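Local atomic coordinates of dihydrodipicolinate synthase (Bacteroides thetaiotaomicron, PDB entry 4XKY), a protein that probably catalyses the Schiff-base aldol condensation of pyruvate with aspartate semialdehyde, an early step of lysine biosynthesis, as a tetrameric aldolase. Residues V241-Q253 with E287-G299. Sequence-based numbering, arbitrary orientation.
Sequences VMQISATIYTVGQ and ERGKIWKALQNLG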
ATOM      1  N   VAL A 241      22.928   3.831 -21.041  1.00 35.90           N
ATOM      2  CA  VAL A 241      21.617   3.387 -20.596  1.00 34.55           C
ATOM      3  C   VAL A 241      21.121   4.248 -19.440  1.00 35.05           C
ATOM      4  O   VAL A 241      19.965   4.659 -19.453  1.00 35.38           O
ATOM      5  CB  VAL A 241      21.598   1.896 -20.226  1.00 34.57           C
ATOM      6  CG1 VAL A 241      20.293   1.513 -19.542  1.00 34.64           C
ATOM      7  CG2 VAL A 241      21.742   1.065 -21.489  1.00 34.31           C
ATOM      8  N   MET A 242      21.970   4.576 -18.462  1.00 35.56           N
ATOM      9  CA  MET A 242      21.454   5.361 -17.324  1.00 35.57           C
ATOM     10  C   MET A 242      21.160   6.813 -17.711  1.00 36.76           C
ATOM     11  O   MET A 242      20.261   7.435 -17.145  1.00 37.97           O
ATOM     12  CB  MET A 242      22.333   5.263 -16.072  1.00 36.58           C
ATOM     13  CG  MET A 242      22.358   3.888 -15.397  1.00 35.96           C
ATOM     14  SD  MET A 242      20.772   3.042 -15.131  1.00 38.20           S
ATOM     15  CE  MET A 242      19.976   4.255 -14.073  1.00 39.31           C
ATOM     16  N   GLN A 243      21.869   7.335 -18.703  1.00 37.87           N
ATOM     17  CA  GLN A 243      21.570   8.663 -19.220  1.00 38.81           C
ATOM     18  C   GLN A 243      20.204   8.711 -19.938  1.00 36.45           C
ATOM     19  O   GLN A 243      19.439   9.655 -19.774  1.00 36.33           O
ATOM     20  CB  GLN A 243      22.683   9.127 -20.163  1.00 40.93           C
ATOM     21  CG  GLN A 243      22.568  10.608 -20.488  1.00 42.46           C
ATOM     22  CD  GLN A 243      23.638  11.080 -21.440  1.00 43.69           C
ATOM     23  OE1 GLN A 243      24.646  10.433 -21.606  1.00 46.57           O
ATOM     24  NE2 GLN A 243      23.403  12.206 -22.087  1.00 46.07           N
ATOM     25  N   ILE A 244      19.915   7.692 -20.738  1.00 35.53           N
ATOM     26  CA  ILE A 244      18.625   7.582 -21.428  1.00 34.25           C
ATOM     27  C   ILE A 244      17.532   7.578 -20.377  1.00 33.34           C
ATOM     28  O   ILE A 244      16.568   8.343 -20.452  1.00 30.61           O
ATOM     29  CB  ILE A 244      18.560   6.292 -22.263  1.00 34.60           C
ATOM     30  CG1 ILE A 244      19.436   6.423 -23.498  1.00 35.79           C
ATOM     31  CG2 ILE A 244      17.137   5.976 -22.676  1.00 34.01           C
ATOM     32  CD1 ILE A 244      19.864   5.090 -24.047  1.00 37.27           C
ATOM     33  N   SER A 245      17.715   6.726 -19.376  1.00 33.75           N
ATOM     34  CA  SER A 245      16.749   6.602 -18.280  1.00 33.32           C
ATOM     35  C   SER A 245      16.505   7.908 -17.505  1.00 33.87           C
ATOM     36  O   SER A 245      15.354   8.227 -17.109  1.00 33.64           O
ATOM     37  CB  SER A 245      17.185   5.470 -17.332  1.00 33.68           C
ATOM     38  OG  SER A 245      16.382   5.442 -16.166  1.00 34.00           O
ATOM     39  N   ALA A 246      17.582   8.652 -17.269  1.00 35.05           N
ATOM     40  CA  ALA A 246      17.511   9.909 -16.536  1.00 35.42           C
ATOM     41  C   ALA A 246      16.913  11.042 -17.340  1.00 35.79           C
ATOM     42  O   ALA A 246      16.359  11.968 -16.746  1.00 35.65           O
ATOM     43  CB  ALA A 246      18.899  10.327 -16.089  1.00 37.15           C
ATOM     44  N   THR A 247      17.079  10.999 -18.668  1.00 35.33           N
ATOM     45  CA  THR A 247      16.787  12.155 -19.537  1.00 35.03           C
ATOM     46  C   THR A 247      15.673  11.945 -20.557  1.00 33.83           C
ATOM     47  O   THR A 247      15.062  12.919 -20.968  1.00 34.58           O
ATOM     48  CB  THR A 247      18.024  12.687 -20.301  1.00 35.94           C
ATOM     49  OG1 THR A 247      18.547  11.689 -21.210  1.00 35.65           O
ATOM     50  CG2 THR A 247      19.100  13.157 -19.318  1.00 36.55           C
ATOM     51  N   ILE A 248      15.406  10.714 -20.988  1.00 31.60           N
ATOM     52  CA  ILE A 248      14.293  10.490 -21.918  1.00 29.53           C
ATOM     53  C   ILE A 248      13.015  10.129 -21.190  1.00 29.45           C
ATOM     54  O   ILE A 248      11.927  10.379 -21.703  1.00 29.52           O
ATOM     55  CB  ILE A 248      14.588   9.384 -22.968  1.00 29.25           C
ATOM     56  CG1 ILE A 248      15.869   9.650 -23.738  1.00 29.23           C
ATOM     57  CG2 ILE A 248      13.437   9.229 -23.978  1.00 29.21           C
ATOM     58  CD1 ILE A 248      15.847  10.905 -24.585  1.00 30.95           C
ATOM     59  N   TYR A 249      13.115   9.486 -20.029  1.00 30.04           N
ATOM     60  CA  TYR A 249      11.928   8.951 -19.408  1.00 30.08           C
ATOM     61  C   TYR A 249      11.396   9.860 -18.308  1.00 31.59           C
ATOM     62  O   TYR A 249      10.404   9.513 -17.683  1.00 33.46           O
ATOM     63  CB  TYR A 249      12.193   7.571 -18.828  1.00 30.10           C
ATOM     64  CG  TYR A 249      12.702   6.540 -19.820  1.00 30.28           C
ATOM     65  CD1 TYR A 249      12.422   6.631 -21.201  1.00 29.67           C
ATOM     66  CD2 TYR A 249      13.447   5.458 -19.377  1.00 29.54           C
ATOM     67  CE1 TYR A 249      12.895   5.671 -22.090  1.00 30.40           C
ATOM     68  CE2 TYR A 249      13.917   4.497 -20.256  1.00 29.87           C
ATOM     69  CZ  TYR A 249      13.646   4.606 -21.606  1.00 29.99           C
ATOM     70  OH  TYR A 249      14.110   3.641 -22.459  1.00 32.31           O
ATOM     71  N   THR A 250      12.014  11.020 -18.073  1.00 32.29           N
ATOM     72  CA  THR A 250      11.646  11.847 -16.888  1.00 32.47           C
ATOM     73  C   THR A 250      11.021  13.203 -17.228  1.00 34.07           C
ATOM     74  O   THR A 250      10.911  14.053 -16.367  1.00 34.83           O
ATOM     75  CB  THR A 250      12.879  12.118 -16.010  1.00 33.08           C
ATOM     76  OG1 THR A 250      13.911  12.693 -16.831  1.00 33.29           O
ATOM     77  CG2 THR A 250      13.391  10.815 -15.372  1.00 32.53           C
ATOM     78  N   VAL A 251      10.597  13.415 -18.466  1.00 35.47           N
ATOM     79  CA  VAL A 251      10.070  14.717 -18.861  1.00 38.14           C
ATOM     80  C   VAL A 251       8.632  14.976 -18.428  1.00 40.96           C
ATOM     81  O   VAL A 251       8.272  16.102 -18.108  1.00 43.49           O
ATOM     82  CB  VAL A 251      10.185  14.929 -20.365  1.00 37.79           C
ATOM     83  CG1 VAL A 251       9.411  16.169 -20.785  1.00 37.74           C
ATOM     84  CG2 VAL A 251      11.660  15.068 -20.713  1.00 39.45           C
ATOM     85  N   GLY A 252       7.797  13.965 -18.452  1.00 42.21           N
ATOM     86  CA  GLY A 252       6.441  14.169 -17.974  1.00 50.53           C
ATOM     87  C   GLY A 252       6.366  14.706 -16.545  1.00 55.27           C
ATOM     88  O   GLY A 252       7.263  14.484 -15.725  1.00 55.84           O
ATOM     89  N   GLN A 253       5.292  15.431 -16.258  1.00 59.34           N
ATOM     90  CA  GLN A 253       4.814  15.550 -14.889  1.00 67.64           C
ATOM     91  C   GLN A 253       3.880  14.357 -14.636  1.00 74.60           C
ATOM     92  O   GLN A 253       2.687  14.552 -14.383  1.00 85.44           O
ATOM     93  CB  GLN A 253       4.062  16.869 -14.680  1.00 62.23           C
ATOM     94  N   GLU A 287       7.429  19.790 -24.303  1.00 31.73           N
ATOM     95  CA  GLU A 287       8.030  18.555 -23.839  1.00 31.11           C
ATOM     96  C   GLU A 287       8.758  17.883 -25.009  1.00 30.32           C
ATOM     97  O   GLU A 287       9.851  17.346 -24.851  1.00 32.14           O
ATOM     98  CB  GLU A 287       6.986  17.626 -23.194  1.00 31.87           C
ATOM     99  CG  GLU A 287       6.433  18.136 -21.854  1.00 33.20           C
ATOM    100  CD  GLU A 287       5.548  19.354 -22.018  1.00 36.09           C
ATOM    101  OE1 GLU A 287       4.713  19.376 -22.946  1.00 36.00           O
ATOM    102  OE2 GLU A 287       5.713  20.313 -21.243  1.00 40.05           O
ATOM    103  N   ARG A 288       8.164  17.947 -26.190  1.00 29.71           N
ATOM    104  CA  ARG A 288       8.780  17.379 -27.364  1.00 31.49           C
ATOM    105  C   ARG A 288      10.145  18.046 -27.605  1.00 32.71           C
ATOM    106  O   ARG A 288      11.125  17.360 -27.871  1.00 32.91           O
ATOM    107  CB  ARG A 288       7.853  17.519 -28.565  1.00 31.74           C
ATOM    108  CG  ARG A 288       8.411  16.937 -29.835  1.00 32.68           C
ATOM    109  CD  ARG A 288       7.458  17.134 -30.989  1.00 34.05           C
ATOM    110  NE  ARG A 288       8.018  16.621 -32.235  1.00 34.33           N
ATOM    111  CZ  ARG A 288       7.935  15.358 -32.645  1.00 36.02           C
ATOM    112  NH1 ARG A 288       7.319  14.436 -31.905  1.00 35.45           N
ATOM    113  NH2 ARG A 288       8.469  15.019 -33.817  1.00 36.63           N
ATOM    114  N   GLY A 289      10.200  19.370 -27.457  1.00 33.93           N
ATOM    115  CA  GLY A 289      11.467  20.120 -27.490  1.00 35.35           C
ATOM    116  C   GLY A 289      12.509  19.619 -26.501  1.00 35.09           C
ATOM    117  O   GLY A 289      13.692  19.526 -26.816  1.00 35.31           O
ATOM    118  N   LYS A 290      12.074  19.287 -25.297  1.00 34.00           N
ATOM    119  CA  LYS A 290      12.989  18.767 -24.293  1.00 33.95           C
ATOM    120  C   LYS A 290      13.484  17.390 -24.632  1.00 32.07           C
ATOM    121  O   LYS A 290      14.621  17.050 -24.337  1.00 31.98           O
ATOM    122  CB  LYS A 290      12.321  18.674 -22.936  1.00 36.13           C
ATOM    123  CG  LYS A 290      12.074  20.013 -22.282  1.00 40.96           C
ATOM    124  CD  LYS A 290      11.675  19.808 -20.836  1.00 45.17           C
ATOM    125  CE  LYS A 290      10.845  20.961 -20.337  1.00 50.58           C
ATOM    126  NZ  LYS A 290      11.676  22.168 -20.080  1.00 55.46           N
ATOM    127  N   ILE A 291      12.612  16.557 -25.186  1.00 29.86           N
ATOM    128  CA  ILE A 291      13.027  15.225 -25.533  1.00 28.11           C
ATOM    129  C   ILE A 291      14.049  15.336 -26.671  1.00 28.51           C
ATOM    130  O   ILE A 291      15.037  14.659 -26.641  1.00 27.78           O
ATOM    131  CB  ILE A 291      11.831  14.313 -25.920  1.00 27.09           C
ATOM    132  CG1 ILE A 291      10.945  14.046 -24.698  1.00 26.27           C
ATOM    133  CG2 ILE A 291      12.331  13.005 -26.513  1.00 26.68           C
ATOM    134  CD1 ILE A 291      11.467  13.016 -23.730  1.00 25.93           C
ATOM    135  N   TRP A 292      13.817  16.190 -27.665  1.00 30.29           N
ATOM    136  CA  TRP A 292      14.778  16.364 -28.770  1.00 32.96           C
ATOM    137  C   TRP A 292      16.174  16.785 -28.242  1.00 36.16           C
ATOM    138  O   TRP A 292      17.196  16.196 -28.611  1.00 35.95           O
ATOM    139  CB  TRP A 292      14.226  17.358 -29.807  1.00 33.07           C
ATOM    140  CG  TRP A 292      15.162  17.699 -30.947  1.00 34.15           C
ATOM    141  CD1 TRP A 292      15.596  18.941 -31.286  1.00 35.07           C
ATOM    142  CD2 TRP A 292      15.738  16.795 -31.908  1.00 34.25           C
ATOM    143  NE1 TRP A 292      16.423  18.874 -32.383  1.00 35.70           N
ATOM    144  CE2 TRP A 292      16.537  17.566 -32.779  1.00 36.10           C
ATOM    145  CE3 TRP A 292      15.684  15.407 -32.092  1.00 34.88           C
ATOM    146  CZ2 TRP A 292      17.272  16.998 -33.847  1.00 36.89           C
ATOM    147  CZ3 TRP A 292      16.418  14.834 -33.156  1.00 36.71           C
ATOM    148  CH2 TRP A 292      17.196  15.639 -34.018  1.00 36.70           C
ATOM    149  N   LYS A 293      16.196  17.779 -27.355  1.00 38.53           N
ATOM    150  CA  LYS A 293      17.435  18.219 -26.684  1.00 41.85           C
ATOM    151  C   LYS A 293      18.137  17.069 -25.986  1.00 38.63           C
ATOM    152  O   LYS A 293      19.359  16.891 -26.082  1.00 36.35           O
ATOM    153  CB  LYS A 293      17.111  19.309 -25.651  1.00 47.06           C
ATOM    154  CG  LYS A 293      18.272  19.757 -24.769  1.00 53.43           C
ATOM    155  CD  LYS A 293      19.384  20.375 -25.603  1.00 60.04           C
ATOM    156  CE  LYS A 293      20.462  21.031 -24.754  1.00 64.38           C
ATOM    157  NZ  LYS A 293      20.970  22.230 -25.473  1.00 68.58           N
ATOM    158  N   ALA A 294      17.364  16.295 -25.244  1.00 37.42           N
ATOM    159  CA  ALA A 294      17.905  15.108 -24.603  1.00 36.75           C
ATOM    160  C   ALA A 294      18.530  14.140 -25.624  1.00 36.62           C
ATOM    161  O   ALA A 294      19.611  13.584 -25.373  1.00 35.88           O
ATOM    162  CB  ALA A 294      16.822  14.396 -23.810  1.00 36.99           C
ATOM    163  N   LEU A 295      17.843  13.925 -26.750  1.00 34.74           N
ATOM    164  CA  LEU A 295      18.338  12.999 -27.763  1.00 35.77           C
ATOM    165  C   LEU A 295      19.626  13.514 -28.370  1.00 37.55           C
ATOM    166  O   LEU A 295      20.553  12.748 -28.549  1.00 35.91           O
ATOM    167  CB  LEU A 295      17.330  12.757 -28.886  1.00 35.50           C
ATOM    168  CG  LEU A 295      16.190  11.773 -28.636  1.00 34.60           C
ATOM    169  CD1 LEU A 295      15.210  11.871 -29.799  1.00 33.82           C
ATOM    170  CD2 LEU A 295      16.702  10.340 -28.505  1.00 34.45           C
ATOM    171  N   GLN A 296      19.696  14.814 -28.644  1.00 39.06           N
ATOM    172  CA  GLN A 296      20.912  15.390 -29.195  1.00 41.55           C
ATOM    173  C   GLN A 296      22.095  15.304 -28.225  1.00 43.41           C
ATOM    174  O   GLN A 296      23.241  15.238 -28.653  1.00 42.31           O
ATOM    175  CB  GLN A 296      20.695  16.838 -29.567  1.00 43.69           C
ATOM    176  CG  GLN A 296      19.679  17.100 -30.666  1.00 45.11           C
ATOM    177  CD  GLN A 296      19.450  18.599 -30.828  1.00 49.11           C
ATOM    178  OE1 GLN A 296      19.072  19.279 -29.873  1.00 53.56           O
ATOM    179  NE2 GLN A 296      19.713  19.128 -32.025  1.00 49.69           N
ATOM    180  N   ASN A 297      21.810  15.332 -26.930  1.00 44.26           N
ATOM    181  CA  ASN A 297      22.838  15.171 -25.900  1.00 47.19           C
ATOM    182  C   ASN A 297      23.302  13.740 -25.670  1.00 48.45           C
ATOM    183  O   ASN A 297      24.356  13.533 -25.090  1.00 49.33           O
ATOM    184  CB  ASN A 297      22.358  15.733 -24.570  1.00 47.80           C
ATOM    185  CG  ASN A 297      22.373  17.242 -24.534  1.00 51.05           C
ATOM    186  OD1 ASN A 297      22.900  17.911 -25.426  1.00 55.71           O
ATOM    187  ND2 ASN A 297      21.793  17.791 -23.492  1.00 53.02           N
ATOM    188  N   LEU A 298      22.515  12.754 -26.080  1.00 50.50           N
ATOM    189  CA  LEU A 298      23.019  11.383 -26.144  1.00 53.57           C
ATOM    190  C   LEU A 298      23.967  11.281 -27.316  1.00 58.80           C
ATOM    191  O   LEU A 298      25.064  10.755 -27.197  1.00 63.88           O
ATOM    192  CB  LEU A 298      21.894  10.384 -26.374  1.00 51.62           C
ATOM    193  CG  LEU A 298      20.770  10.376 -25.356  1.00 50.20           C
ATOM    194  CD1 LEU A 298      19.736   9.380 -25.830  1.00 50.17           C
ATOM    195  CD2 LEU A 298      21.266  10.039 -23.963  1.00 50.02           C
ATOM    196  N   GLY A 299      23.506  11.814 -28.443  1.00 63.36           N
ATOM    197  CA  GLY A 299      24.142  11.670 -29.747  1.00 65.74           C
ATOM    198  C   GLY A 299      23.075  11.789 -30.828  1.00 66.94           C
ATOM    199  O   GLY A 299      23.371  11.785 -32.021  1.00 70.24           O
TER
HETATM  200  O   HOH W   1      20.199  13.209 -22.587  1.00 39.28           O
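The side-chain amide of Gln-243 lies with one face over a methyl of Leu-298, CD to CD2 3.6 Å, while its NE2 makes a weak hydrogen bond to the backbone O of Asn-297 (3.4 Å). The amide reaches across to Asn-297 because chi1 (-168°) swings CG away from the backbone N and the chain runs straight out. Glutamine suits this place because its flat face tolerates a methyl while its N-H meets a carbonyl. Cutting it back to an alanine here would probably leave the Asn-297 carbonyl without this weak donor. Nearby, a water donates to Thr-247 OG1 and to Ala-294 O (2.9 Å), and Thr-247 OG1 in turn donates to Gln-243 O.

The pair belongs to the C-terminal helical region that follows the TIM barrel of this family: residues 241-247 and 287-298 run nearly antiparallel (167°). Small Ala-294 lets the backbones close in, its CB 3.7 Å from Ile-248 CD1, and the Ile-248 side chain crosses that of Leu-295 at about a right angle. Beyond the helix, branched Val-251 divides its methyls: CG2 meets Ile-291 CD1 at 3.7 Å, and CG1 rests on the aliphatic CB and CG of Glu-287.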